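Long-range contact in giardin subunit alpha-1 (Giardia intestinalis, PDB 4EVF), which binds calcium and phosphatidylserine-containing membranes as an annexin and takes part in the parasite's attachment to the intestinal mucosa: residues P155-F166 / P188-N197. Numbering follows the deposited sequence.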
ATOM      1  N   PRO A 155      25.244  10.875   6.090  1.00 29.75           N
ATOM      2  CA  PRO A 155      24.739  10.200   4.885  1.00 25.37           C
ATOM      3  C   PRO A 155      25.827   9.510   4.041  1.00 30.44           C
ATOM      4  O   PRO A 155      25.601   8.406   3.536  1.00 25.46           O
ATOM      5  CB  PRO A 155      24.099  11.341   4.095  1.00 24.36           C
ATOM      6  CG  PRO A 155      23.642  12.302   5.151  1.00 27.83           C
ATOM      7  CD  PRO A 155      24.659  12.218   6.256  1.00 27.77           C
ATOM      8  N   GLU A 156      26.984  10.152   3.899  1.00 30.17           N
ATOM      9  CA  GLU A 156      28.097   9.608   3.118  1.00 30.18           C
ATOM     10  C   GLU A 156      28.805   8.450   3.816  1.00 30.92           C
ATOM     11  O   GLU A 156      29.246   7.496   3.170  1.00 26.99           O
ATOM     12  CB  GLU A 156      29.108  10.709   2.805  1.00 32.81           C
ATOM     13  CG  GLU A 156      28.511  11.920   2.108  1.00 35.49           C
ATOM     14  CD  GLU A 156      27.735  12.841   3.045  1.00 35.50           C
ATOM     15  OE1 GLU A 156      27.887  12.726   4.284  1.00 36.31           O
ATOM     16  OE2 GLU A 156      26.959  13.678   2.537  1.00 35.28           O
ATOM     17  N   ASP A 157      28.936   8.544   5.134  1.00 29.27           N
ATOM     18  CA  ASP A 157      29.566   7.476   5.898  1.00 31.26           C
ATOM     19  C   ASP A 157      28.644   6.265   5.923  1.00 27.75           C
ATOM     20  O   ASP A 157      29.085   5.116   5.848  1.00 25.53           O
ATOM     21  CB  ASP A 157      29.876   7.939   7.327  1.00 30.59           C
ATOM     22  CG  ASP A 157      31.054   8.907   7.390  1.00 35.33           C
ATOM     23  OD1 ASP A 157      31.847   8.971   6.419  1.00 33.46           O
ATOM     24  OD2 ASP A 157      31.192   9.597   8.421  1.00 39.30           O
ATOM     25  N   GLU A 158      27.350   6.544   6.011  1.00 27.22           N
ATOM     26  CA  GLU A 158      26.345   5.504   6.101  1.00 28.81           C
ATOM     27  C   GLU A 158      26.220   4.771   4.765  1.00 28.59           C
ATOM     28  O   GLU A 158      26.059   3.547   4.730  1.00 25.09           O
ATOM     29  CB  GLU A 158      25.007   6.118   6.523  1.00 34.07           C
ATOM     30  CG  GLU A 158      24.131   5.202   7.365  1.00 35.06           C
ATOM     31  CD  GLU A 158      24.770   4.800   8.676  1.00 32.84           C
ATOM     32  OE1 GLU A 158      25.281   5.672   9.402  1.00 34.67           O
ATOM     33  OE2 GLU A 158      24.754   3.594   8.981  1.00 34.50           O
ATOM     34  N   ALA A 159      26.303   5.525   3.672  1.00 26.12           N
ATOM     35  CA  ALA A 159      26.277   4.931   2.344  1.00 27.22           C
ATOM     36  C   ALA A 159      27.493   4.025   2.115  1.00 28.28           C
ATOM     37  O   ALA A 159      27.373   2.964   1.503  1.00 28.38           O
ATOM     38  CB  ALA A 159      26.199   6.006   1.281  1.00 26.10           C
ATOM     39  N   GLN A 160      28.659   4.437   2.608  1.00 26.28           N
ATOM     40  CA  GLN A 160      29.873   3.613   2.502  1.00 27.35           C
ATOM     41  C   GLN A 160      29.761   2.296   3.278  1.00 27.47           C
ATOM     42  O   GLN A 160      30.060   1.234   2.736  1.00 26.17           O
ATOM     43  CB  GLN A 160      31.117   4.404   2.936  1.00 32.21           C
ATOM     44  CG  GLN A 160      32.392   3.564   3.123  1.00 32.93           C
ATOM     45  CD  GLN A 160      33.018   3.084   1.807  1.00 40.33           C
ATOM     46  OE1 GLN A 160      32.336   2.908   0.792  1.00 40.70           O
ATOM     47  NE2 GLN A 160      34.329   2.874   1.829  1.00 40.87           N
ATOM     48  N   ARG A 161      29.328   2.358   4.538  1.00 24.90           N
ATOM     49  CA  ARG A 161      29.076   1.136   5.313  1.00 29.93           C
ATOM     50  C   ARG A 161      28.041   0.244   4.616  1.00 25.26           C
ATOM     51  O   ARG A 161      28.160  -0.981   4.620  1.00 30.59           O
ATOM     52  CB  ARG A 161      28.601   1.448   6.741  1.00 25.63           C
ATOM     53  CG  ARG A 161      29.591   2.229   7.599  1.00 28.71           C
ATOM     54  CD  ARG A 161      29.160   2.237   9.075  1.00 30.37           C
ATOM     55  NE  ARG A 161      28.937   3.581   9.616  1.00 39.87           N
ATOM     56  CZ  ARG A 161      29.907   4.419   9.982  1.00 40.88           C
ATOM     57  NH1 ARG A 161      31.183   4.069   9.844  1.00 39.42           N
ATOM     58  NH2 ARG A 161      29.602   5.613  10.481  1.00 44.21           N
ATOM     59  N   LEU A 162      27.025   0.870   4.030  1.00 24.09           N
ATOM     60  CA  LEU A 162      25.960   0.144   3.337  1.00 25.47           C
ATOM     61  C   LEU A 162      26.555  -0.572   2.129  1.00 26.05           C
ATOM     62  O   LEU A 162      26.362  -1.773   1.951  1.00 24.59           O
ATOM     63  CB  LEU A 162      24.853   1.108   2.889  1.00 24.36           C
ATOM     64  CG  LEU A 162      23.371   0.701   2.969  1.00 28.06           C
ATOM     65  CD1 LEU A 162      22.583   1.150   1.729  1.00 18.69           C
ATOM     66  CD2 LEU A 162      23.191  -0.794   3.206  1.00 18.60           C
ATOM     67  N   ASP A 163      27.278   0.183   1.308  1.00 24.55           N
ATOM     68  CA  ASP A 163      27.986  -0.365   0.147  1.00 26.70           C
ATOM     69  C   ASP A 163      28.904  -1.527   0.514  1.00 30.38           C
ATOM     70  O   ASP A 163      28.965  -2.528  -0.199  1.00 30.33           O
ATOM     71  CB  ASP A 163      28.799   0.736  -0.544  1.00 27.17           C
ATOM     72  CG  ASP A 163      29.687   0.201  -1.662  1.00 31.87           C
ATOM     73  OD1 ASP A 163      29.204   0.074  -2.807  1.00 27.92           O
ATOM     74  OD2 ASP A 163      30.876  -0.075  -1.395  1.00 34.93           O
ATOM     75  N   GLN A 164      29.631  -1.387   1.618  1.00 28.24           N
ATOM     76  CA  GLN A 164      30.522  -2.444   2.068  1.00 32.42           C
ATOM     77  C   GLN A 164      29.703  -3.665   2.478  1.00 29.71           C
ATOM     78  O   GLN A 164      30.082  -4.798   2.195  1.00 26.49           O
ATOM     79  CB  GLN A 164      31.420  -1.957   3.213  1.00 32.31           C
ATOM     80  CG  GLN A 164      32.402  -0.861   2.806  1.00 31.85           C
ATOM     81  CD  GLN A 164      33.145  -0.254   3.991  1.00 41.49           C
ATOM     82  OE1 GLN A 164      32.620  -0.194   5.109  1.00 43.47           O
ATOM     83  NE2 GLN A 164      34.370   0.203   3.749  1.00 39.90           N
ATOM     84  N   ALA A 165      28.565  -3.431   3.124  1.00 28.53           N
ATOM     85  CA  ALA A 165      27.666  -4.528   3.478  1.00 26.19           C
ATOM     86  C   ALA A 165      27.171  -5.290   2.242  1.00 29.43           C
ATOM     87  O   ALA A 165      27.142  -6.524   2.242  1.00 28.69           O
ATOM     88  CB  ALA A 165      26.491  -4.017   4.294  1.00 25.76           C
ATOM     89  N   PHE A 166      26.772  -4.561   1.198  1.00 26.39           N
ATOM     90  CA  PHE A 166      26.340  -5.201  -0.046  1.00 27.53           C
ATOM     91  C   PHE A 166      27.492  -6.013  -0.648  1.00 31.45           C
ATOM     92  O   PHE A 166      27.321  -7.172  -1.048  1.00 24.61           O
ATOM     93  CB  PHE A 166      25.859  -4.166  -1.071  1.00 25.43           C
ATOM     94  CG  PHE A 166      24.429  -3.726  -0.881  1.00 27.29           C
ATOM     95  CD1 PHE A 166      24.127  -2.412  -0.544  1.00 21.92           C
ATOM     96  CD2 PHE A 166      23.383  -4.619  -1.065  1.00 23.49           C
ATOM     97  CE1 PHE A 166      22.811  -2.002  -0.378  1.00 21.43           C
ATOM     98  CE2 PHE A 166      22.073  -4.216  -0.902  1.00 20.30           C
ATOM     99  CZ  PHE A 166      21.783  -2.903  -0.562  1.00 18.64           C
ATOM    100  N   PRO A 188      18.758  10.879   1.949  1.00 23.18           N
ATOM    101  CA  PRO A 188      20.129  11.390   1.779  1.00 20.53           C
ATOM    102  C   PRO A 188      21.161  10.266   1.614  1.00 23.89           C
ATOM    103  O   PRO A 188      22.124  10.418   0.867  1.00 21.86           O
ATOM    104  CB  PRO A 188      20.389  12.165   3.082  1.00 23.71           C
ATOM    105  CG  PRO A 188      19.268  11.757   4.033  1.00 25.42           C
ATOM    106  CD  PRO A 188      18.109  11.385   3.172  1.00 22.91           C
ATOM    107  N   ILE A 189      20.964   9.160   2.320  1.00 20.99           N
ATOM    108  CA  ILE A 189      21.840   7.999   2.176  1.00 19.95           C
ATOM    109  C   ILE A 189      21.809   7.424   0.751  1.00 21.61           C
ATOM    110  O   ILE A 189      22.852   7.086   0.183  1.00 20.50           O
ATOM    111  CB  ILE A 189      21.494   6.919   3.210  1.00 19.79           C
ATOM    112  CG1 ILE A 189      21.818   7.453   4.611  1.00 19.19           C
ATOM    113  CG2 ILE A 189      22.279   5.610   2.922  1.00 20.38           C
ATOM    114  CD1 ILE A 189      21.394   6.576   5.735  1.00 18.44           C
ATOM    115  N   ALA A 190      20.615   7.314   0.180  1.00 23.04           N
ATOM    116  CA  ALA A 190      20.475   6.751  -1.165  1.00 25.48           C
ATOM    117  C   ALA A 190      21.136   7.657  -2.186  1.00 27.36           C
ATOM    118  O   ALA A 190      21.724   7.187  -3.157  1.00 23.11           O
ATOM    119  CB  ALA A 190      19.013   6.538  -1.519  1.00 20.96           C
ATOM    120  N   GLU A 191      21.031   8.966  -1.966  1.00 25.90           N
ATOM    121  CA  GLU A 191      21.652   9.922  -2.862  1.00 25.75           C
ATOM    122  C   GLU A 191      23.173   9.870  -2.766  1.00 28.18           C
ATOM    123  O   GLU A 191      23.877   9.922  -3.781  1.00 25.99           O
ATOM    124  CB  GLU A 191      21.152  11.334  -2.565  1.00 30.00           C
ATOM    125  CG  GLU A 191      20.702  12.079  -3.805  1.00 38.54           C
ATOM    126  CD  GLU A 191      19.380  12.785  -3.597  1.00 47.79           C
ATOM    127  OE1 GLU A 191      19.286  13.604  -2.652  1.00 47.97           O
ATOM    128  OE2 GLU A 191      18.434  12.508  -4.371  1.00 46.77           O
ATOM    129  N   ALA A 192      23.682   9.776  -1.542  1.00 26.37           N
ATOM    130  CA  ALA A 192      25.120   9.703  -1.346  1.00 26.33           C
ATOM    131  C   ALA A 192      25.642   8.401  -1.946  1.00 27.99           C
ATOM    132  O   ALA A 192      26.687   8.382  -2.602  1.00 26.32           O
ATOM    133  CB  ALA A 192      25.468   9.805   0.132  1.00 25.17           C
ATOM    134  N   PHE A 193      24.892   7.321  -1.735  1.00 25.72           N
ATOM    135  CA  PHE A 193      25.239   6.006  -2.277  1.00 24.75           C
ATOM    136  C   PHE A 193      25.447   6.074  -3.787  1.00 24.41           C
ATOM    137  O   PHE A 193      26.526   5.788  -4.301  1.00 25.18           O
ATOM    138  CB  PHE A 193      24.114   5.023  -1.976  1.00 23.24           C
ATOM    139  CG  PHE A 193      24.512   3.584  -2.112  1.00 22.63           C
ATOM    140  CD1 PHE A 193      24.465   2.951  -3.345  1.00 23.76           C
ATOM    141  CD2 PHE A 193      24.912   2.858  -0.999  1.00 23.16           C
ATOM    142  CE1 PHE A 193      24.821   1.622  -3.464  1.00 24.18           C
ATOM    143  CE2 PHE A 193      25.267   1.531  -1.111  1.00 25.02           C
ATOM    144  CZ  PHE A 193      25.225   0.914  -2.342  1.00 26.25           C
ATOM    145  N   LYS A 194      24.379   6.446  -4.480  1.00 25.36           N
ATOM    146  CA  LYS A 194      24.394   6.700  -5.914  1.00 26.97           C
ATOM    147  C   LYS A 194      25.575   7.569  -6.347  1.00 31.13           C
ATOM    148  O   LYS A 194      26.307   7.217  -7.275  1.00 30.48           O
ATOM    149  CB  LYS A 194      23.056   7.331  -6.333  1.00 30.71           C
ATOM    150  CG  LYS A 194      23.068   8.143  -7.631  1.00 40.18           C
ATOM    151  CD  LYS A 194      23.464   9.618  -7.408  1.00 36.71           C
ATOM    152  CE  LYS A 194      22.447  10.375  -6.553  1.00 37.77           C
ATOM    153  NZ  LYS A 194      22.959  11.711  -6.093  1.00 30.63           N
ATOM    154  N   ALA A 195      25.769   8.701  -5.674  1.00 31.01           N
ATOM    155  CA  ALA A 195      26.820   9.634  -6.081  1.00 31.66           C
ATOM    156  C   ALA A 195      28.229   9.062  -5.952  1.00 29.48           C
ATOM    157  O   ALA A 195      29.093   9.348  -6.779  1.00 31.46           O
ATOM    158  CB  ALA A 195      26.703  10.959  -5.320  1.00 33.28           C
ATOM    159  N   GLN A 196      28.474   8.249  -4.931  1.00 27.08           N
ATOM    160  CA  GLN A 196      29.851   7.831  -4.671  1.00 27.82           C
ATOM    161  C   GLN A 196      30.215   6.431  -5.163  1.00 27.41           C
ATOM    162  O   GLN A 196      31.382   6.152  -5.411  1.00 28.05           O
ATOM    163  CB  GLN A 196      30.220   8.006  -3.197  1.00 30.19           C
ATOM    164  CG  GLN A 196      29.375   7.206  -2.217  1.00 32.00           C
ATOM    165  CD  GLN A 196      29.449   7.760  -0.799  1.00 31.60           C
ATOM    166  OE1 GLN A 196      29.773   7.038   0.152  1.00 33.21           O
ATOM    167  NE2 GLN A 196      29.137   9.046  -0.648  1.00 34.95           N
ATOM    168  N   ASN A 197      29.224   5.562  -5.318  1.00 25.12           N
ATOM    169  CA  ASN A 197      29.498   4.172  -5.664  1.00 24.35           C
ATOM    170  C   ASN A 197      29.135   3.871  -7.103  1.00 23.80           C
ATOM    171  O   ASN A 197      28.381   4.616  -7.721  1.00 25.08           O
ATOM    172  CB  ASN A 197      28.731   3.241  -4.734  1.00 23.72           C
ATOM    173  CG  ASN A 197      29.045   3.501  -3.277  1.00 26.36           C
ATOM    174  OD1 ASN A 197      28.141   3.639  -2.447  1.00 26.27           O
ATOM    175  ND2 ASN A 197      30.328   3.579  -2.959  1.00 21.66           N
TER
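The ring of Phe193 has Asp163 at its edge, where Asp163 N lies 3.4 Å from Phe193 CE2 and near the ring plane. That N-H is already bonded along its own helix to Ala159 O, so this approach is packing. Over one face of the Phe193 ring, Asn197 OD1 sits 3.5 Å above the plane, over the centre. The Asn197 amide in turn stacks on the Asp163 carboxylate, their planes 17° apart. Phe193 CG stands anti to the backbone N (chi1 -163°), which carries the ring to helix 155-167. There it fills a hole formed by Ala159, Leu162, Asp163 and Phe166. Leu162 CD1 meets Phe193 CE2 at 3.9 Å. Ala159 is the answering knob, set among Ile189, Ala192, Phe193 and Gln196, with Ala159 CB 4.0 Å from Ala192 CB. Toward the N-terminal ends, Ile189 CD1 lies 3.5 Å from Glu158 CG, while the Glu158 carboxylate leads away to a salt bridge with Arg151. The axes of segments 155-166 and 188-196 approach to 8.0 Å and cross at -66°. The small Ala159 and Ala192 side chains are consistent with this closeness. Knobs-into-holes packing joins two helices of the predicted third annexin repeat. Cohesion probably rests largely on apolar packing, with a polar part where Asp163 and Asn197 stack.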